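Local coordinates for single-stranded DNA-binding protein (PDB 2FXQ) that binds single-stranded DNA through tandem OB domains and probably recruits partner proteins to sites of replication, recombination and repair, at residues I29-A35 with W52-L58; L133-R139 with R154-V159. All coordinates share one frame; numbering follows the deposited sequence.

Contact 1: residues I29-A35 with W52-L58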
loop_
_atom_site.group_PDB
_atom_site.type_symbol
_atom_site.label_atom_id
_atom_site.label_comp_id
_atom_site.label_asym_id
_atom_site.label_seq_id
_atom_site.Cartn_x
_atom_site.Cartn_y
_atom_site.Cartn_z
ATOM N N ILE A 29 -2.960 -23.486 13.127
ATOM C CA ILE A 29 -2.207 -23.044 11.939
ATOM C C ILE A 29 -3.195 -23.159 10.791
ATOM O O ILE A 29 -3.777 -24.259 10.577
ATOM C CB ILE A 29 -1.016 -23.982 11.664
ATOM C CG1 ILE A 29 0.014 -23.907 12.744
ATOM C CG2 ILE A 29 -0.212 -23.541 10.418
ATOM C CD1 ILE A 29 0.954 -25.146 12.694
ATOM N N LEU A 30 -3.374 -22.058 10.051
ATOM C CA LEU A 30 -4.193 -22.088 8.838
ATOM C C LEU A 30 -3.330 -21.542 7.701
ATOM O O LEU A 30 -2.992 -20.374 7.693
ATOM C CB LEU A 30 -5.454 -21.243 9.001
ATOM C CG LEU A 30 -6.507 -21.436 7.856
ATOM C CD1 LEU A 30 -7.081 -22.892 7.905
ATOM C CD2 LEU A 30 -7.637 -20.438 8.012
ATOM N N ASP A 31 -2.886 -22.426 6.814
ATOM C CA ASP A 31 -2.043 -22.024 5.700
ATOM C C ASP A 31 -2.896 -21.788 4.476
ATOM O O ASP A 31 -3.652 -22.674 4.102
ATOM C CB ASP A 31 -1.023 -23.106 5.408
ATOM C CG ASP A 31 0.144 -23.085 6.358
ATOM O OD1 ASP A 31 0.515 -22.018 6.890
ATOM O OD2 ASP A 31 0.779 -24.110 6.634
ATOM N N LEU A 32 -2.792 -20.604 3.854
ATOM C CA LEU A 32 -3.545 -20.299 2.633
ATOM C C LEU A 32 -2.600 -20.278 1.471
ATOM O O LEU A 32 -1.499 -19.709 1.591
ATOM C CB LEU A 32 -4.104 -18.880 2.721
ATOM C CG LEU A 32 -4.875 -18.435 3.973
ATOM C CD1 LEU A 32 -5.492 -17.118 3.785
ATOM C CD2 LEU A 32 -5.935 -19.416 4.393
ATOM N N ASN A 33 -3.005 -20.839 0.336
ATOM C CA ASN A 33 -2.187 -20.713 -0.837
ATOM C C ASN A 33 -2.911 -19.726 -1.765
ATOM O O ASN A 33 -4.048 -20.000 -2.214
ATOM C CB ASN A 33 -1.921 -22.079 -1.497
ATOM C CG ASN A 33 -0.994 -22.943 -0.649
ATOM O OD1 ASN A 33 0.176 -22.603 -0.478
ATOM N ND2 ASN A 33 -1.506 -24.045 -0.114
ATOM N N LEU A 34 -2.302 -18.555 -1.947
ATOM C CA LEU A 34 -2.945 -17.473 -2.762
ATOM C C LEU A 34 -2.276 -17.290 -4.110
ATOM O O LEU A 34 -1.067 -17.558 -4.267
ATOM C CB LEU A 34 -2.947 -16.103 -2.062
ATOM C CG LEU A 34 -3.779 -16.028 -0.778
ATOM C CD1 LEU A 34 -3.631 -14.611 -0.270
ATOM C CD2 LEU A 34 -5.287 -16.368 -0.976
ATOM N N ALA A 35 -3.075 -16.875 -5.088
ATOM C CA ALA A 35 -2.592 -16.618 -6.445
ATOM C C ALA A 35 -3.139 -15.323 -6.984
ATOM O O ALA A 35 -4.256 -14.904 -6.642
ATOM C CB ALA A 35 -2.946 -17.749 -7.381
ATOM N N TRP A 52 1.651 -15.015 -9.719
ATOM C CA TRP A 52 2.379 -15.143 -8.498
ATOM C C TRP A 52 1.571 -16.161 -7.700
ATOM O O TRP A 52 0.345 -16.246 -7.884
ATOM C CB TRP A 52 2.504 -13.775 -7.775
ATOM C CG TRP A 52 1.273 -12.968 -7.393
ATOM C CD1 TRP A 52 0.787 -11.823 -8.034
ATOM C CD2 TRP A 52 0.434 -13.176 -6.253
ATOM N NE1 TRP A 52 -0.299 -11.352 -7.330
ATOM C CE2 TRP A 52 -0.531 -12.139 -6.243
ATOM C CE3 TRP A 52 0.389 -14.150 -5.231
ATOM C CZ2 TRP A 52 -1.523 -12.025 -5.240
ATOM C CZ3 TRP A 52 -0.612 -14.034 -4.218
ATOM C CH2 TRP A 52 -1.555 -12.969 -4.259
ATOM N N TYR A 53 2.258 -16.924 -6.848
ATOM C CA TYR A 53 1.663 -17.874 -5.946
ATOM C C TYR A 53 2.411 -17.651 -4.665
ATOM O O TYR A 53 3.650 -17.725 -4.635
ATOM C CB TYR A 53 1.905 -19.366 -6.387
ATOM C CG TYR A 53 1.293 -19.624 -7.725
ATOM C CD1 TYR A 53 2.016 -19.387 -8.915
ATOM C CD2 TYR A 53 -0.044 -20.029 -7.823
ATOM C CE1 TYR A 53 1.416 -19.583 -10.183
ATOM C CE2 TYR A 53 -0.654 -20.230 -9.108
ATOM C CZ TYR A 53 0.087 -20.010 -10.266
ATOM O OH TYR A 53 -0.540 -20.208 -11.500
ATOM N N HIS A 54 1.688 -17.435 -3.576
ATOM C CA HIS A 54 2.376 -17.249 -2.314
ATOM C C HIS A 54 1.633 -17.887 -1.194
ATOM O O HIS A 54 0.390 -17.830 -1.162
ATOM C CB HIS A 54 2.500 -15.763 -1.985
ATOM C CG HIS A 54 3.294 -15.005 -2.998
ATOM N ND1 HIS A 54 4.575 -15.378 -3.345
ATOM C CD2 HIS A 54 3.009 -13.893 -3.710
ATOM C CE1 HIS A 54 5.049 -14.527 -4.233
ATOM N NE2 HIS A 54 4.101 -13.645 -4.511
ATOM N N ARG A 55 2.401 -18.370 -0.234
ATOM C CA ARG A 55 1.842 -18.952 0.966
ATOM C C ARG A 55 1.604 -17.887 2.014
ATOM O O ARG A 55 2.432 -16.994 2.213
ATOM C CB ARG A 55 2.774 -20.008 1.532
ATOM C CG ARG A 55 2.255 -20.575 2.877
ATOM C CD ARG A 55 1.310 -21.766 2.738
ATOM N NE ARG A 55 2.000 -23.002 3.109
ATOM C CZ ARG A 55 2.032 -24.105 2.376
ATOM N NH1 ARG A 55 1.416 -24.167 1.207
ATOM N NH2 ARG A 55 2.692 -25.168 2.820
ATOM N N VAL A 56 0.448 -17.946 2.647
ATOM C CA VAL A 56 0.132 -17.033 3.734
ATOM C C VAL A 56 -0.211 -17.907 4.941
ATOM O O VAL A 56 -1.163 -18.726 4.876
ATOM C CB VAL A 56 -1.058 -16.121 3.378
ATOM C CG1 VAL A 56 -1.503 -15.239 4.593
ATOM C CG2 VAL A 56 -0.648 -15.166 2.216
ATOM N N ARG A 57 0.473 -17.657 6.044
ATOM C CA ARG A 57 0.188 -18.425 7.256
ATOM C C ARG A 57 -0.538 -17.581 8.311
ATOM O O ARG A 57 -0.033 -16.504 8.693
ATOM C CB ARG A 57 1.512 -18.888 7.854
ATOM C CG ARG A 57 1.341 -19.631 9.190
ATOM C CD ARG A 57 2.583 -20.457 9.518
ATOM N NE ARG A 57 2.549 -21.690 8.713
ATOM C CZ ARG A 57 3.402 -22.702 8.874
ATOM N NH1 ARG A 57 4.385 -22.610 9.754
ATOM N NH2 ARG A 57 3.281 -23.795 8.160
ATOM N N LEU A 58 -1.686 -18.100 8.788
ATOM C CA LEU A 58 -2.328 -17.592 10.003
ATOM C C LEU A 58 -2.013 -18.478 11.132
ATOM O O LEU A 58 -2.093 -19.742 11.023
ATOM C CB LEU A 58 -3.871 -17.565 9.836
ATOM C CG LEU A 58 -4.477 -16.557 8.829
ATOM C CD1 LEU A 58 -3.858 -16.608 7.429
ATOM C CD2 LEU A 58 -6.001 -16.790 8.737
#
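Leu-58, Leu-34 and Asp-31 lose the most surface where residues 29-35 pair with 52-58, the two leucines on one face of the sheet and the aspartate on the other. Leu-58 lies alongside Leu-30, pointing the same way, with their CD2 methyls 4.1 Å apart, while its CD1 comes 4.0 Å from CD1 of Leu-32. Ala-63 and Trp-66 of helix 61-66 pack on the pair Leu-30 and Leu-58. Further along, Leu-34 divides its contacts: CD1 meets CG2 of Val-56 at 3.9 Å, and CB sits 3.8 Å from CZ3 of Trp-52. The indole gets there because its CG stands between the backbone N and the carbonyl carbon (chi1 57°), turning the ring back across the neighbouring strand, where one face lies over the carbonyl carbon of Ala-35, toward the ring's rim.

On the opposite face Asp-31 is gripped side-on by Arg-57. Arg-57 NE donates to Asp-31 OD1 at 2.8 Å, and Arg-57 NH2 to Asp-31 OD2 at 2.9 Å, each to a syn lone pair, with the two planar groups only 13° apart. Arg-55 NE lies 3.9 Å from Asp-31 OD2, a long contact of charges alone. A leucine in place of Arg-57 would remove both N-H donors and would probably leave the carboxylate less firmly held, the Arg-55 contact being a poor substitute. Arg-55 turns NH1 instead to a lone pair of OD1 on Asn-33, 2.6 Å away and near the guanidinium plane.

Six backbone hydrogen bonds tie Leu-30 to Leu-58, Leu-32 to Val-56 and Leu-34 to His-54. Largely leucine and valine on one face, with the Asp-31, Arg-55 and Arg-57 salt-bridge network on the other, this is the antiparallel hairpin of strands 28-41 and 47-59 in an OB-fold barrel.

Contact 2: residues L133-R139 with R154-V159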
loop_
_atom_site.group_PDB
_atom_site.type_symbol
_atom_site.label_atom_id
_atom_site.label_comp_id
_atom_site.label_asym_id
_atom_site.label_seq_id
_atom_site.Cartn_x
_atom_site.Cartn_y
_atom_site.Cartn_z
ATOM N N LEU A 133 9.367 -2.264 2.800
ATOM C CA LEU A 133 10.418 -2.693 3.706
ATOM C C LEU A 133 11.264 -1.471 4.021
ATOM O O LEU A 133 11.507 -0.633 3.145
ATOM C CB LEU A 133 11.385 -3.720 3.036
ATOM C CG LEU A 133 10.774 -5.016 2.473
ATOM C CD1 LEU A 133 11.813 -5.918 1.747
ATOM C CD2 LEU A 133 10.068 -5.794 3.612
ATOM N N MET A 134 11.791 -1.406 5.233
ATOM C CA MET A 134 12.836 -0.409 5.470
ATOM C C MET A 134 13.872 -1.107 6.313
ATOM O O MET A 134 13.532 -1.738 7.365
ATOM C CB MET A 134 12.304 0.793 6.242
ATOM C CG MET A 134 13.369 2.036 6.159
ATOM S SD MET A 134 12.605 3.452 6.868
ATOM C CE MET A 134 11.887 4.270 5.535
ATOM N N GLY A 135 15.137 -0.982 5.909
ATOM C CA GLY A 135 16.193 -1.678 6.667
ATOM C C GLY A 135 17.573 -1.185 6.222
ATOM O O GLY A 135 17.694 -0.032 5.801
ATOM N N ASN A 136 18.592 -2.016 6.353
ATOM C CA ASN A 136 19.989 -1.589 6.006
ATOM C C ASN A 136 20.598 -2.664 5.190
ATOM O O ASN A 136 20.359 -3.853 5.457
ATOM C CB ASN A 136 20.832 -1.379 7.251
ATOM C CG ASN A 136 20.333 -0.154 8.061
ATOM O OD1 ASN A 136 19.422 -0.269 8.881
ATOM N ND2 ASN A 136 20.887 1.004 7.765
ATOM N N LEU A 137 21.350 -2.274 4.161
ATOM C CA LEU A 137 21.977 -3.295 3.290
ATOM C C LEU A 137 22.976 -4.176 4.079
ATOM O O LEU A 137 23.766 -3.677 4.873
ATOM C CB LEU A 137 22.660 -2.615 2.101
ATOM C CG LEU A 137 21.796 -1.998 0.991
ATOM C CD1 LEU A 137 22.788 -1.686 -0.112
ATOM C CD2 LEU A 137 20.766 -3.010 0.472
ATOM N N THR A 138 22.953 -5.496 3.856
ATOM C CA THR A 138 23.892 -6.401 4.546
ATOM C C THR A 138 25.193 -6.587 3.785
ATOM O O THR A 138 26.126 -7.138 4.325
ATOM C CB THR A 138 23.251 -7.779 4.803
ATOM O OG1 THR A 138 22.767 -8.301 3.568
ATOM C CG2 THR A 138 21.981 -7.641 5.624
ATOM N N ARG A 139 25.268 -6.129 2.536
ATOM C CA ARG A 139 26.478 -6.256 1.730
ATOM C C ARG A 139 26.388 -5.267 0.620
ATOM O O ARG A 139 25.314 -4.746 0.360
ATOM C CB ARG A 139 26.621 -7.667 1.148
ATOM C CG ARG A 139 25.446 -8.068 0.323
ATOM C CD ARG A 139 25.406 -9.559 0.067
ATOM N NE ARG A 139 24.266 -9.759 -0.811
ATOM C CZ ARG A 139 23.127 -10.329 -0.464
ATOM N NH1 ARG A 139 22.958 -10.857 0.751
ATOM N NH2 ARG A 139 22.167 -10.415 -1.357
ATOM N N ARG A 154 20.753 -7.540 -6.919
ATOM C CA ARG A 154 20.150 -8.208 -5.765
ATOM C C ARG A 154 20.628 -7.458 -4.545
ATOM O O ARG A 154 21.830 -7.170 -4.392
ATOM C CB ARG A 154 20.657 -9.669 -5.708
ATOM C CG ARG A 154 20.173 -10.499 -4.484
ATOM C CD ARG A 154 20.655 -12.039 -4.444
ATOM N NE ARG A 154 21.801 -12.301 -5.332
ATOM C CZ ARG A 154 23.078 -11.958 -5.078
ATOM N NH1 ARG A 154 23.416 -11.354 -3.938
ATOM N NH2 ARG A 154 24.029 -12.215 -5.974
ATOM N N LEU A 155 19.732 -7.147 -3.639
ATOM C CA LEU A 155 20.151 -6.356 -2.496
ATOM C C LEU A 155 19.793 -7.218 -1.288
ATOM O O LEU A 155 18.692 -7.787 -1.263
ATOM C CB LEU A 155 19.320 -5.035 -2.464
ATOM C CG LEU A 155 19.454 -4.115 -3.669
ATOM C CD1 LEU A 155 18.438 -2.854 -3.672
ATOM C CD2 LEU A 155 20.879 -3.609 -3.802
ATOM N N GLY A 156 20.682 -7.297 -0.307
ATOM C CA GLY A 156 20.337 -7.974 0.965
ATOM C C GLY A 156 19.983 -6.944 2.007
ATOM O O GLY A 156 20.740 -5.989 2.222
ATOM N N LEU A 157 18.831 -7.115 2.650
ATOM C CA LEU A 157 18.382 -6.135 3.615
ATOM C C LEU A 157 18.157 -6.778 4.981
ATOM O O LEU A 157 17.464 -7.829 5.077
ATOM C CB LEU A 157 17.013 -5.549 3.170
ATOM C CG LEU A 157 16.629 -4.169 2.644
ATOM C CD1 LEU A 157 15.113 -3.835 3.006
ATOM C CD2 LEU A 157 17.613 -3.063 3.042
ATOM N N ALA A 158 18.699 -6.128 6.005
ATOM C CA ALA A 158 18.476 -6.469 7.429
ATOM C C ALA A 158 17.391 -5.508 7.933
ATOM O O ALA A 158 17.591 -4.277 7.916
ATOM C CB ALA A 158 19.758 -6.224 8.229
ATOM N N VAL A 159 16.265 -6.067 8.368
ATOM C CA VAL A 159 15.140 -5.288 8.912
ATOM C C VAL A 159 15.008 -5.634 10.445
ATOM O O VAL A 159 14.842 -6.806 10.801
ATOM C CB VAL A 159 13.874 -5.633 8.150
ATOM C CG1 VAL A 159 12.639 -4.820 8.666
ATOM C CG2 VAL A 159 14.098 -5.487 6.616
HETATM O O HOH W 1 18.505 -2.496 9.749
HETATM O O HOH W 2 23.136 -5.901 -0.971
#
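Leu-157 reaches across with both methyls: CD1 rests 3.7 Å from CB of Leu-133, and CD2 meets CD2 of Leu-137 at 4.1 Å. The same Leu-137 methyl also touches CB of Leu-155, and Leu-195 of strand 194-207 packs against all three of Leu-137, Leu-155 and Leu-157. Thr-138 CG2 packs 3.7 Å from Ala-158 CB. The backbones of Asn-136 and Ala-158 exchange two hydrogen bonds, and Thr-138 N donates to Gly-156 O from well above the carbonyl plane. At Gly-135 the CA approaches Ala-158 O to 3.2 Å, and a side chain there would run into that oxygen. The axes of strands 133-137 and 154-159 meet at 117°.

Two waters extend the ladder, one beside the Asn-136/Ala-158 pair, the other past its end. The first donates to both OD1 of Asn-136 and the carbonyl of Ala-158, while ND2 of Asn-136 bonds to the carbonyl of Gly-192. The second donates to Arg-139 O and accepts from Gly-156 N, 2.9 Å away.

Arg-139 runs extended from CG to NE, which carries its guanidinium far enough to lay one face over Gly-156 N. Arg-139 NH2 comes within 3.0 Å of Arg-154 NH1, the two side chains crossing at about a right angle. Glu-175 of strand 171-179, salt-bridged to Arg-139 NH2 and touching Arg-154, probably eases this approach of two cations. The chemistry therefore implies a junction with leucines packed on one side, and water and an acid serving the polar groups at the margin.

Contact 1 closes before contact 2 opens along the chain, and each belongs to a different SSB domain: the first joins strands 28-41 and 47-59, the second strands 129-137 and 151-160. Their centres are about 24 Å apart on opposite sides of the chain's centre, and their nearest atoms stay about 12 Å from each other. Strand 5-14 connects them indirectly, pairing antiparallel with strand 28-41 of contact 1 and with strand 129-137 of contact 2. One polypeptide thus couples two OB folds through their first strands, and the homodimer brings four together, the number reached by four separate chains in tetrameric bacterial SSBs.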